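Local coordinates for protein Pa14_01140 (Pseudomonas aeruginosa, PDB 6OX6) that binds the type VI effector Tas1, a (p)ppApp-synthesising toxin, as its immunity protein and probably prevents the toxin from becoming active too early, at residues 10-15 / 62-67; 23-28 / 53-58; 32-37 / 46-51. All blocks are in the same frame, centred on the assembly; numbering follows the deposited sequence. Where two conformers were deposited one is given.

Contact 1: 10-15 / 62-67; sequences ARRDIY and GREITR
Glu64 meets Arg12 tip to tip in a salt bridge. The Glu64 side chain leaves with CG anti to its backbone N (chi1 -177°) and stays extended beyond it. Arg12 NH1 bonds Glu64 OE2 at 2.6 Å, and the bond is nearly straight. OE2 is met almost head-on, in the guanidinium plane, and the two flat groups are close to coplanar. Arg12 NH2 adds a weak bond to Glu64 OE2 at 3.3 Å. Ile14 CD1 lies over one face of the guanidinium, toward its rim, and 3.7 Å from Glu64 OE2. Glu64 CA also makes a CA-H...O contact with Tyr15 O.

Ile65 N donates to Tyr15 O at 2.7 Å, with the donor above the carbonyl plane. This joins the short strand 63-65 to strand 14-18 at the edge of the sheet. Tyr15 N donates to a water at 2.8 Å, and that water lies within bonding distance of both Ile65 O and Glu64 OE2. Ile65 CG1 packs on Tyr15 CB at 3.8 Å.

Thr66 is the N-cap of helix 67-72. Its OG1 caps a backbone N of that helix, and Glu69 accepts from Thr66 N, as in a capping box. Arg67 then lies over one face of the Tyr15 ring. Its CA stands 3.7 Å from the Tyr15 ring centroid and 10° off the normal, a CH-pi contact. Its methylenes run alongside the ring and point the same way, and CD ends 3.4 Å from Tyr15 OH. Tyr70 of the same helix also meets the Tyr15 ring.

The chemistry thus splits in two. A salt bridge and a water hold Glu64, and a backbone bond holds Ile65. The buried Tyr15 ring rests on the first residue of a helix. Pairing with Arg12 would be expected to favour the ionised form of Glu64.

Contact 2: 23-28 / 53-58; sequences VTYRWD and RLFNDA
Ala58 N donates to Leu54 O at 2.8 Å, the helical bond between two residues that both touch Tyr25. On the side of the helix turned from the strand, Arg53 NH1 bonds Asp57 OD2 at 2.9 Å in a salt bridge. That donor lies above the carboxylate plane. Arg53 NH1 has a second acid partner in Glu21, and Arg53 NH2 forms a salt bridge with Asp296 of the Tas1 chain.

On the inner side the Tyr25 ring carries the contact. Its CG is anti to the carbonyl carbon (chi1 -66°), and the ring reaches toward the helix. Phe55 comes edge-on to one face of it. The centroids are 5.3 Å apart and the planes are turned by 78°, a T-shaped pair. Phe55 CD1 is the atom that touches, 3.8 Å from Tyr25 CG and displaced toward the rim of the tyrosine.

Here helix 53-61 packs across the antiparallel sheet. The segments' axes pass 9.5 Å apart, and the helix crosses strand 23-28 at close to a right angle (-89°). Val23, Tyr25 and Trp27 point from the strand to this side. Thr24 and Arg26 point to the other, where Tyr70 of helix 67-72 meets them.

Ala58 CB touches Tyr25 CE1 at 3.5 Å, obliquely to the ring. Leu54 crosses the tyrosine side chain at about a right angle. Its CG sits 3.1 Å from Tyr25 OH, which is tight for a carbon and an oxygen. Phe55 N is also close to that hydroxyl, but the angle is too poor for a bond; this N-H is taken by Asn52 OD1. At the strand's start, Val23 CG1 meets Leu54 CD1 at 4.3 Å.

Contact 3: 32-37 / 46-51; sequences GTIHVR and EPVEHD
The His35 ring has Pro47 on one face. Pro47 CA stands 4.1 Å above the ring plane, displaced toward the rim, and Glu46 C lies obliquely to it. The two side chains lie side by side and point the same way, with Pro47 CG 4.1 Å from His35 NE2. The backbones are joined by one direct bond, Val48 N to Ile34 O at 2.8 Å. Pro47 CA adds a CA-H...O contact to that carbonyl oxygen. Two waters widen the link. One accepts from Ile34 N and donates to Val48 O; the other does the same between Val36 N and Glu46 O.

Val48 packs across the strand. Its CB touches Ile34 CG2 at 3.8 Å. Val48 CG1 is anti to the backbone N (chi1 170°), and CG2, beside that N, meets Val36 CB at 3.8 Å. Ile34 CD1 reaches past Val48 to His50 CA, also at 3.8 Å.

The loop also faces Tas1: Glu46 forms a salt bridge with Lys298 of the Tas1 chain, and one conformer of His50 bonds Val411 O of that chain through NE2. Loop 46-51 thus runs along the outermost strand 33-38, on the side away from strand 23-28, and leads into helix 53-61.

From the N terminus, contact 1 opens in 10-15, from the end of helix 7-11 into strand 14-18. Strand 23-28 follows and opens contact 2, then strand 33-38 opens contact 3. The loop 46-51 returns to strand 33-38 and closes contact 3 first. Helix 53-61 closes contact 2, and segment 62-67 closes contact 1. The three loops lie one within another and none cross. Contact 1 ties strand 63-65 and the start of helix 67-72 to strand 14-18. Contact 3 holds a loop at the other edge, and contact 2 lays helix 53-61 across the sheet's face. Contact 2 touches both others through neighbouring strands. Contacts 1 and 3 do not touch; their nearest atoms are about 7 Å apart.

Contact 1: 10-15 / 62-67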
loop_
_atom_site.group_PDB
_atom_site.type_symbol
_atom_site.label_atom_id
_atom_site.label_comp_id
_atom_site.label_asym_id
_atom_site.label_seq_id
_atom_site.Cartn_x
_atom_site.Cartn_y
_atom_site.Cartn_z
ATOM N N ALA B 10 -21.594 -5.197 9.101
ATOM C CA ALA B 10 -22.982 -5.611 9.085
ATOM C C ALA B 10 -23.755 -5.057 10.266
ATOM O O ALA B 10 -24.982 -4.983 10.192
ATOM C CB ALA B 10 -23.092 -7.132 9.061
ATOM N N ARG B 11 -23.043 -4.755 11.348
ATOM C CA ARG B 11 -23.602 -4.144 12.555
ATOM C C ARG B 11 -24.070 -2.676 12.459
ATOM O O ARG B 11 -25.107 -2.317 13.018
ATOM C CB ARG B 11 -22.619 -4.292 13.721
ATOM C CG ARG B 11 -22.723 -5.618 14.457
ATOM C CD ARG B 11 -22.542 -5.434 15.955
ATOM N NE ARG B 11 -21.446 -4.521 16.264
ATOM C CZ ARG B 11 -20.158 -4.831 16.148
ATOM N NH1 ARG B 11 -19.801 -6.036 15.725
ATOM N NH2 ARG B 11 -19.229 -3.936 16.452
ATOM N N ARG B 12 -23.306 -1.835 11.756
ATOM C CA ARG B 12 -23.594 -0.411 11.679
ATOM C C ARG B 12 -22.747 0.359 10.682
ATOM O O ARG B 12 -21.809 -0.174 10.106
ATOM C CB ARG B 12 -23.220 0.192 13.036
ATOM C CG ARG B 12 -21.724 0.080 13.308
ATOM C CD ARG B 12 -21.337 0.222 14.771
ATOM N NE ARG B 12 -20.058 -0.428 15.039
ATOM C CZ ARG B 12 -18.874 0.147 14.858
ATOM N NH1 ARG B 12 -18.800 1.390 14.420
ATOM N NH2 ARG B 12 -17.762 -0.521 15.117
ATOM N N ASP B 13 -23.109 1.623 10.476
ATOM C CA ASP B 13 -22.290 2.533 9.706
ATOM C C ASP B 13 -20.876 2.590 10.269
ATOM O O ASP B 13 -20.665 2.514 11.481
ATOM C CB ASP B 13 -22.916 3.926 9.705
ATOM C CG ASP B 13 -24.238 3.986 8.929
ATOM O OD1 ASP B 13 -24.719 2.942 8.423
ATOM O OD2 ASP B 13 -24.766 5.105 8.781
ATOM N N ILE B 14 -19.904 2.715 9.370
ATOM C CA ILE B 14 -18.485 2.706 9.707
ATOM C C ILE B 14 -17.819 3.874 8.995
ATOM O O ILE B 14 -17.968 4.030 7.772
ATOM C CB ILE B 14 -17.812 1.384 9.290
ATOM C CG1 ILE B 14 -18.479 0.175 9.963
ATOM C CG2 ILE B 14 -16.301 1.438 9.577
ATOM C CD1 ILE B 14 -18.241 0.104 11.400
ATOM N N TYR B 15 -17.050 4.662 9.746
ATOM C CA TYR B 15 -16.317 5.803 9.210
ATOM C C TYR B 15 -14.828 5.584 9.470
ATOM O O TYR B 15 -14.433 5.223 10.587
ATOM C CB TYR B 15 -16.811 7.116 9.835
ATOM C CG TYR B 15 -18.303 7.352 9.600
ATOM C CD1 TYR B 15 -19.264 6.791 10.449
ATOM C CD2 TYR B 15 -18.748 8.105 8.513
ATOM C CE1 TYR B 15 -20.639 7.000 10.239
ATOM C CE2 TYR B 15 -20.127 8.339 8.296
ATOM C CZ TYR B 15 -21.057 7.781 9.162
ATOM O OH TYR B 15 -22.407 8.008 8.928
ATOM N N GLY B 62 -5.830 1.905 8.047
ATOM C CA GLY B 62 -6.473 3.092 8.565
ATOM C C GLY B 62 -7.061 2.852 9.946
ATOM O O GLY B 62 -6.848 1.819 10.585
ATOM N N ARG B 63 -7.816 3.830 10.411
ATOM C CA ARG B 63 -8.399 3.765 11.741
ATOM C C ARG B 63 -9.848 4.220 11.667
ATOM O O ARG B 63 -10.236 4.998 10.784
ATOM C CB ARG B 63 -7.620 4.624 12.750
ATOM C CG ARG B 63 -7.630 6.115 12.427
ATOM C CD ARG B 63 -6.537 6.873 13.176
ATOM N NE ARG B 63 -5.195 6.481 12.755
ATOM C CZ ARG B 63 -4.388 5.710 13.475
ATOM N NH1 ARG B 63 -4.795 5.247 14.649
ATOM N NH2 ARG B 63 -3.180 5.398 13.017
ATOM N N GLU B 64 -10.648 3.703 12.586
ATOM C CA GLU B 64 -12.051 4.061 12.627
ATOM C C GLU B 64 -12.203 5.451 13.252
ATOM O O GLU B 64 -11.488 5.803 14.191
ATOM C CB GLU B 64 -12.833 2.990 13.409
ATOM C CG GLU B 64 -14.318 3.230 13.446
ATOM C CD GLU B 64 -15.146 2.014 13.846
ATOM O OE1 GLU B 64 -14.581 0.910 14.048
ATOM O OE2 GLU B 64 -16.390 2.174 13.914
ATOM N N ILE B 65 -13.108 6.258 12.698
ATOM C CA ILE B 65 -13.469 7.556 13.253
ATOM C C ILE B 65 -14.990 7.605 13.402
ATOM O O ILE B 65 -15.705 6.661 13.046
ATOM C CB ILE B 65 -12.954 8.727 12.388
ATOM C CG1 ILE B 65 -13.508 8.600 10.960
ATOM C CG2 ILE B 65 -11.405 8.765 12.405
ATOM C CD1 ILE B 65 -13.197 9.800 9.992
ATOM N N THR B 66 -15.479 8.720 13.939
ATOM C CA THR B 66 -16.905 8.891 14.163
ATOM C C THR B 66 -17.559 9.607 12.982
ATOM O O THR B 66 -16.893 10.230 12.143
ATOM C CB THR B 66 -17.164 9.684 15.446
ATOM O OG1 THR B 66 -16.802 11.050 15.229
ATOM C CG2 THR B 66 -16.354 9.140 16.592
ATOM N N ARG B 67 -18.887 9.563 12.979
ATOM C CA ARG B 67 -19.681 10.219 11.956
ATOM C C ARG B 67 -19.417 11.720 11.986
ATOM O O ARG B 67 -19.304 12.352 10.937
ATOM C CB ARG B 67 -21.170 9.940 12.168
ATOM C CG ARG B 67 -22.082 10.638 11.172
ATOM C CD ARG B 67 -23.524 10.188 11.333
ATOM N NE ARG B 67 -24.450 11.317 11.356
ATOM C CZ ARG B 67 -24.510 12.213 12.336
ATOM N NH1 ARG B 67 -23.698 12.115 13.380
ATOM N NH2 ARG B 67 -25.385 13.209 12.274
HETATM O O HOH W 1 -16.999 4.350 12.484
#

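Contact 2: 23-28 / 53-58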
loop_
_atom_site.group_PDB
_atom_site.type_symbol
_atom_site.label_atom_id
_atom_site.label_comp_id
_atom_site.label_asym_id
_atom_site.label_seq_id
_atom_site.Cartn_x
_atom_site.Cartn_y
_atom_site.Cartn_z
ATOM N N VAL B 23 -7.174 10.262 3.081
ATOM C CA VAL B 23 -8.472 9.856 2.563
ATOM C C VAL B 23 -9.329 9.326 3.710
ATOM O O VAL B 23 -8.812 8.774 4.694
ATOM C CB VAL B 23 -8.322 8.822 1.413
ATOM C CG1 VAL B 23 -7.591 7.503 1.860
ATOM C CG2 VAL B 23 -9.652 8.546 0.769
ATOM N N THR B 24 -10.648 9.553 3.598
ATOM C CA THR B 24 -11.655 8.995 4.492
ATOM C C THR B 24 -12.759 8.299 3.692
ATOM O O THR B 24 -13.006 8.595 2.517
ATOM C CB THR B 24 -12.277 10.076 5.406
ATOM O OG1 THR B 24 -13.152 10.936 4.641
ATOM C CG2 THR B 24 -11.171 10.917 6.041
ATOM N N TYR B 25 -13.443 7.369 4.354
ATOM C CA TYR B 25 -14.522 6.603 3.750
ATOM C C TYR B 25 -15.708 6.571 4.693
ATOM O O TYR B 25 -15.553 6.646 5.928
ATOM C CB TYR B 25 -14.106 5.146 3.418
ATOM C CG TYR B 25 -13.046 5.063 2.336
ATOM C CD1 TYR B 25 -11.705 4.995 2.665
ATOM C CD2 TYR B 25 -13.387 5.103 0.994
ATOM C CE1 TYR B 25 -10.742 4.935 1.695
ATOM C CE2 TYR B 25 -12.437 5.034 0.019
ATOM C CZ TYR B 25 -11.121 4.953 0.369
ATOM O OH TYR B 25 -10.159 4.886 -0.600
ATOM N N ARG B 26 -16.892 6.478 4.088
ATOM C CA ARG B 26 -18.139 6.288 4.805
ATOM C C ARG B 26 -18.803 5.022 4.282
ATOM O O ARG B 26 -19.006 4.872 3.067
ATOM C CB ARG B 26 -19.049 7.504 4.636
ATOM C CG ARG B 26 -20.471 7.303 5.157
ATOM C CD ARG B 26 -21.317 8.584 4.922
ATOM N NE ARG B 26 -21.576 8.877 3.519
ATOM C CZ ARG B 26 -22.676 8.482 2.869
ATOM N NH1 ARG B 26 -23.609 7.761 3.491
ATOM N NH2 ARG B 26 -22.846 8.802 1.590
ATOM N N TRP B 27 -19.108 4.106 5.194
ATOM C CA TRP B 27 -19.866 2.899 4.898
ATOM C C TRP B 27 -21.286 3.038 5.439
ATOM O O TRP B 27 -21.493 3.402 6.600
ATOM C CB TRP B 27 -19.151 1.688 5.495
ATOM C CG TRP B 27 -19.955 0.425 5.650
ATOM C CD1 TRP B 27 -20.475 -0.075 6.810
ATOM C CD2 TRP B 27 -20.308 -0.515 4.615
ATOM N NE1 TRP B 27 -21.135 -1.258 6.563
ATOM C CE2 TRP B 27 -21.048 -1.547 5.223
ATOM C CE3 TRP B 27 -20.075 -0.574 3.230
ATOM C CZ2 TRP B 27 -21.548 -2.634 4.502
ATOM C CZ3 TRP B 27 -20.574 -1.653 2.510
ATOM C CH2 TRP B 27 -21.299 -2.673 3.152
ATOM N N ASP B 28 -22.257 2.758 4.599
ATOM C CA ASP B 28 -23.668 2.767 4.966
ATOM C C ASP B 28 -24.109 1.307 4.975
ATOM O O ASP B 28 -24.196 0.675 3.918
ATOM C CB ASP B 28 -24.458 3.609 3.958
ATOM C CG ASP B 28 -25.951 3.698 4.274
ATOM O OD1 ASP B 28 -26.517 2.807 4.948
ATOM O OD2 ASP B 28 -26.570 4.660 3.791
ATOM N N ARG B 53 -8.774 -0.846 -4.573
ATOM C CA ARG B 53 -7.449 -0.967 -3.969
ATOM C C ARG B 53 -7.298 -0.054 -2.753
ATOM O O ARG B 53 -6.890 -0.490 -1.673
ATOM C CB ARG B 53 -6.390 -0.631 -5.027
ATOM C CG ARG B 53 -4.963 -1.038 -4.658
ATOM C CD ARG B 53 -4.232 0.040 -3.829
ATOM N NE ARG B 53 -4.370 1.395 -4.378
ATOM C CZ ARG B 53 -3.860 2.491 -3.808
ATOM N NH1 ARG B 53 -3.202 2.395 -2.662
ATOM N NH2 ARG B 53 -4.025 3.690 -4.368
ATOM N N LEU B 54 -7.566 1.232 -2.932
ATOM C CA LEU B 54 -7.280 2.195 -1.869
ATOM C C LEU B 54 -8.219 1.981 -0.686
ATOM O O LEU B 54 -7.809 2.067 0.481
ATOM C CB LEU B 54 -7.395 3.613 -2.438
ATOM C CG LEU B 54 -7.181 4.822 -1.521
ATOM C CD1 LEU B 54 -5.764 4.775 -0.958
ATOM C CD2 LEU B 54 -7.454 6.152 -2.288
ATOM N N PHE B 55 -9.465 1.608 -0.963
ATOM C CA PHE B 55 -10.383 1.269 0.118
ATOM C C PHE B 55 -9.873 0.097 0.958
ATOM O O PHE B 55 -9.895 0.149 2.194
ATOM C CB PHE B 55 -11.756 0.930 -0.446
ATOM C CG PHE B 55 -12.721 0.432 0.614
ATOM C CD1 PHE B 55 -13.166 1.293 1.611
ATOM C CD2 PHE B 55 -13.144 -0.896 0.637
ATOM C CE1 PHE B 55 -14.040 0.861 2.586
ATOM C CE2 PHE B 55 -14.027 -1.340 1.631
ATOM C CZ PHE B 55 -14.472 -0.463 2.600
ATOM N N ASN B 56 -9.454 -0.988 0.304
ATOM C CA ASN B 56 -8.922 -2.116 1.055
ATOM C C ASN B 56 -7.619 -1.752 1.771
ATOM O O ASN B 56 -7.335 -2.290 2.842
ATOM C CB ASN B 56 -8.735 -3.316 0.122
ATOM C CG ASN B 56 -10.066 -4.019 -0.167
ATOM O OD1 ASN B 56 -10.467 -4.903 0.581
ATOM N ND2 ASN B 56 -10.755 -3.613 -1.221
ATOM N N ASP B 57 -6.828 -0.820 1.223
ATOM C CA ASP B 57 -5.686 -0.321 1.995
ATOM C C ASP B 57 -6.159 0.398 3.252
ATOM O O ASP B 57 -5.557 0.258 4.328
ATOM C CB ASP B 57 -4.807 0.603 1.148
ATOM C CG ASP B 57 -3.832 -0.164 0.255
ATOM O OD1 ASP B 57 -3.865 -1.402 0.267
ATOM O OD2 ASP B 57 -3.015 0.469 -0.457
ATOM N N ALA B 58 -7.226 1.183 3.124
ATOM C CA ALA B 58 -7.776 1.910 4.263
ATOM C C ALA B 58 -8.260 0.955 5.334
ATOM O O ALA B 58 -8.073 1.208 6.529
ATOM C CB ALA B 58 -8.908 2.824 3.798
#

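Contact 3: 32-37 / 46-51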
loop_
_atom_site.group_PDB
_atom_site.type_symbol
_atom_site.label_atom_id
_atom_site.label_comp_id
_atom_site.label_asym_id
_atom_site.label_seq_id
_atom_site.Cartn_x
_atom_site.Cartn_y
_atom_site.Cartn_z
ATOM N N GLY B 32 -25.441 -0.691 1.890
ATOM C CA GLY B 32 -24.297 -1.470 1.446
ATOM C C GLY B 32 -23.311 -0.693 0.596
ATOM O O GLY B 32 -22.658 -1.279 -0.285
ATOM N N THR B 33 -23.157 0.610 0.849
ATOM C CA THR B 33 -22.403 1.473 -0.051
ATOM C C THR B 33 -21.198 2.085 0.643
ATOM O O THR B 33 -21.213 2.370 1.851
ATOM C CB THR B 33 -23.287 2.594 -0.626
ATOM O OG1 THR B 33 -24.007 3.219 0.436
ATOM C CG2 THR B 33 -24.302 2.022 -1.616
ATOM N N ILE B 34 -20.154 2.299 -0.149
ATOM C CA ILE B 34 -18.947 2.960 0.294
ATOM C C ILE B 34 -18.864 4.272 -0.448
ATOM O O ILE B 34 -18.995 4.295 -1.684
ATOM C CB ILE B 34 -17.697 2.117 0.006
ATOM C CG1 ILE B 34 -17.817 0.730 0.642
ATOM C CG2 ILE B 34 -16.470 2.887 0.471
ATOM C CD1 ILE B 34 -16.888 -0.294 0.035
ATOM N N HIS B 35 -18.650 5.359 0.291
ATOM C CA HIS B 35 -18.313 6.640 -0.310
ATOM C C HIS B 35 -16.963 7.099 0.199
ATOM O O HIS B 35 -16.550 6.731 1.294
ATOM C CB HIS B 35 -19.366 7.700 -0.014
ATOM C CG HIS B 35 -20.595 7.546 -0.842
ATOM N ND1 HIS B 35 -21.613 6.683 -0.501
ATOM C CD2 HIS B 35 -20.961 8.118 -2.014
ATOM C CE1 HIS B 35 -22.560 6.737 -1.421
ATOM N NE2 HIS B 35 -22.189 7.599 -2.352
ATOM N N VAL B 36 -16.281 7.925 -0.595
ATOM C CA VAL B 36 -14.934 8.379 -0.281
ATOM C C VAL B 36 -14.961 9.889 -0.117
ATOM O O VAL B 36 -15.726 10.573 -0.812
ATOM C CB VAL B 36 -13.926 7.962 -1.373
ATOM C CG1 VAL B 36 -14.258 8.649 -2.728
ATOM C CG2 VAL B 36 -12.527 8.300 -0.946
ATOM N N ARG B 37 -14.151 10.401 0.833
ATOM C CA ARG B 37 -13.980 11.845 1.028
ATOM C C ARG B 37 -12.507 12.122 1.280
ATOM O O ARG B 37 -11.970 11.717 2.318
ATOM C CB ARG B 37 -14.823 12.361 2.189
ATOM C CG ARG B 37 -14.751 13.864 2.345
ATOM C CD ARG B 37 -15.793 14.397 3.301
ATOM N NE ARG B 37 -15.698 15.850 3.395
ATOM C CZ ARG B 37 -16.341 16.604 4.284
ATOM N NH1 ARG B 37 -17.146 16.067 5.193
ATOM N NH2 ARG B 37 -16.159 17.907 4.262
ATOM N N GLU B 46 -19.647 9.649 -6.500
ATOM C CA GLU B 46 -19.618 8.287 -7.060
ATOM C C GLU B 46 -19.282 7.252 -5.986
ATOM O O GLU B 46 -18.191 7.314 -5.396
ATOM C CB GLU B 46 -18.609 8.180 -8.186
ATOM C CG GLU B 46 -18.737 6.882 -8.979
ATOM C CD GLU B 46 -17.640 6.708 -10.037
ATOM O OE1 GLU B 46 -16.478 7.089 -9.767
ATOM O OE2 GLU B 46 -17.946 6.198 -11.150
ATOM N N PRO B 47 -20.160 6.262 -5.730
ATOM C CA PRO B 47 -19.811 5.177 -4.789
ATOM C C PRO B 47 -18.499 4.510 -5.166
ATOM O O PRO B 47 -18.038 4.624 -6.311
ATOM C CB PRO B 47 -20.971 4.182 -4.934
ATOM C CG PRO B 47 -22.101 4.969 -5.560
ATOM C CD PRO B 47 -21.449 6.044 -6.407
ATOM N N VAL B 48 -17.901 3.808 -4.213
ATOM C CA VAL B 48 -16.636 3.106 -4.389
ATOM C C VAL B 48 -16.929 1.617 -4.414
ATOM O O VAL B 48 -17.743 1.130 -3.618
ATOM C CB VAL B 48 -15.659 3.453 -3.247
ATOM C CG1 VAL B 48 -14.423 2.545 -3.270
ATOM C CG2 VAL B 48 -15.289 4.946 -3.306
ATOM N N GLU B 49 -16.268 0.902 -5.329
ATOM C CA GLU B 49 -16.384 -0.547 -5.443
ATOM C C GLU B 49 -15.715 -1.275 -4.272
ATOM O O GLU B 49 -14.616 -0.915 -3.823
ATOM C CB GLU B 49 -15.750 -1.002 -6.740
ATOM C CG GLU B 49 -16.408 -2.215 -7.301
ATOM C CD GLU B 49 -17.441 -1.870 -8.353
ATOM O OE1 GLU B 49 -17.909 -0.702 -8.359
ATOM O OE2 GLU B 49 -17.775 -2.767 -9.172
ATOM N N HIS B 50 -16.352 -2.347 -3.801
ATOM C CA HIS B 50 -15.881 -2.900 -2.542
ATOM C C HIS B 50 -14.532 -3.586 -2.690
ATOM O O HIS B 50 -13.822 -3.744 -1.684
ATOM C CB HIS B 50 -16.923 -3.851 -1.945
ATOM C CG HIS B 50 -16.993 -5.180 -2.625
ATOM N ND1 HIS B 50 -17.961 -5.481 -3.555
ATOM C CD2 HIS B 50 -16.217 -6.283 -2.515
ATOM C CE1 HIS B 50 -17.776 -6.714 -3.994
ATOM N NE2 HIS B 50 -16.724 -7.222 -3.379
ATOM N N ASP B 51 -14.127 -3.951 -3.910
ATOM C CA ASP B 51 -12.779 -4.482 -4.119
ATOM C C ASP B 51 -11.767 -3.400 -4.508
ATOM O O ASP B 51 -10.691 -3.731 -5.008
ATOM C CB ASP B 51 -12.787 -5.590 -5.170
ATOM C CG ASP B 51 -13.034 -5.065 -6.567
ATOM O OD1 ASP B 51 -13.731 -4.028 -6.716
ATOM O OD2 ASP B 51 -12.548 -5.717 -7.521
HETATM O O HOH W 2 -20.138 1.031 -2.756
HETATM O O HOH W 3 -17.773 8.244 -3.047
#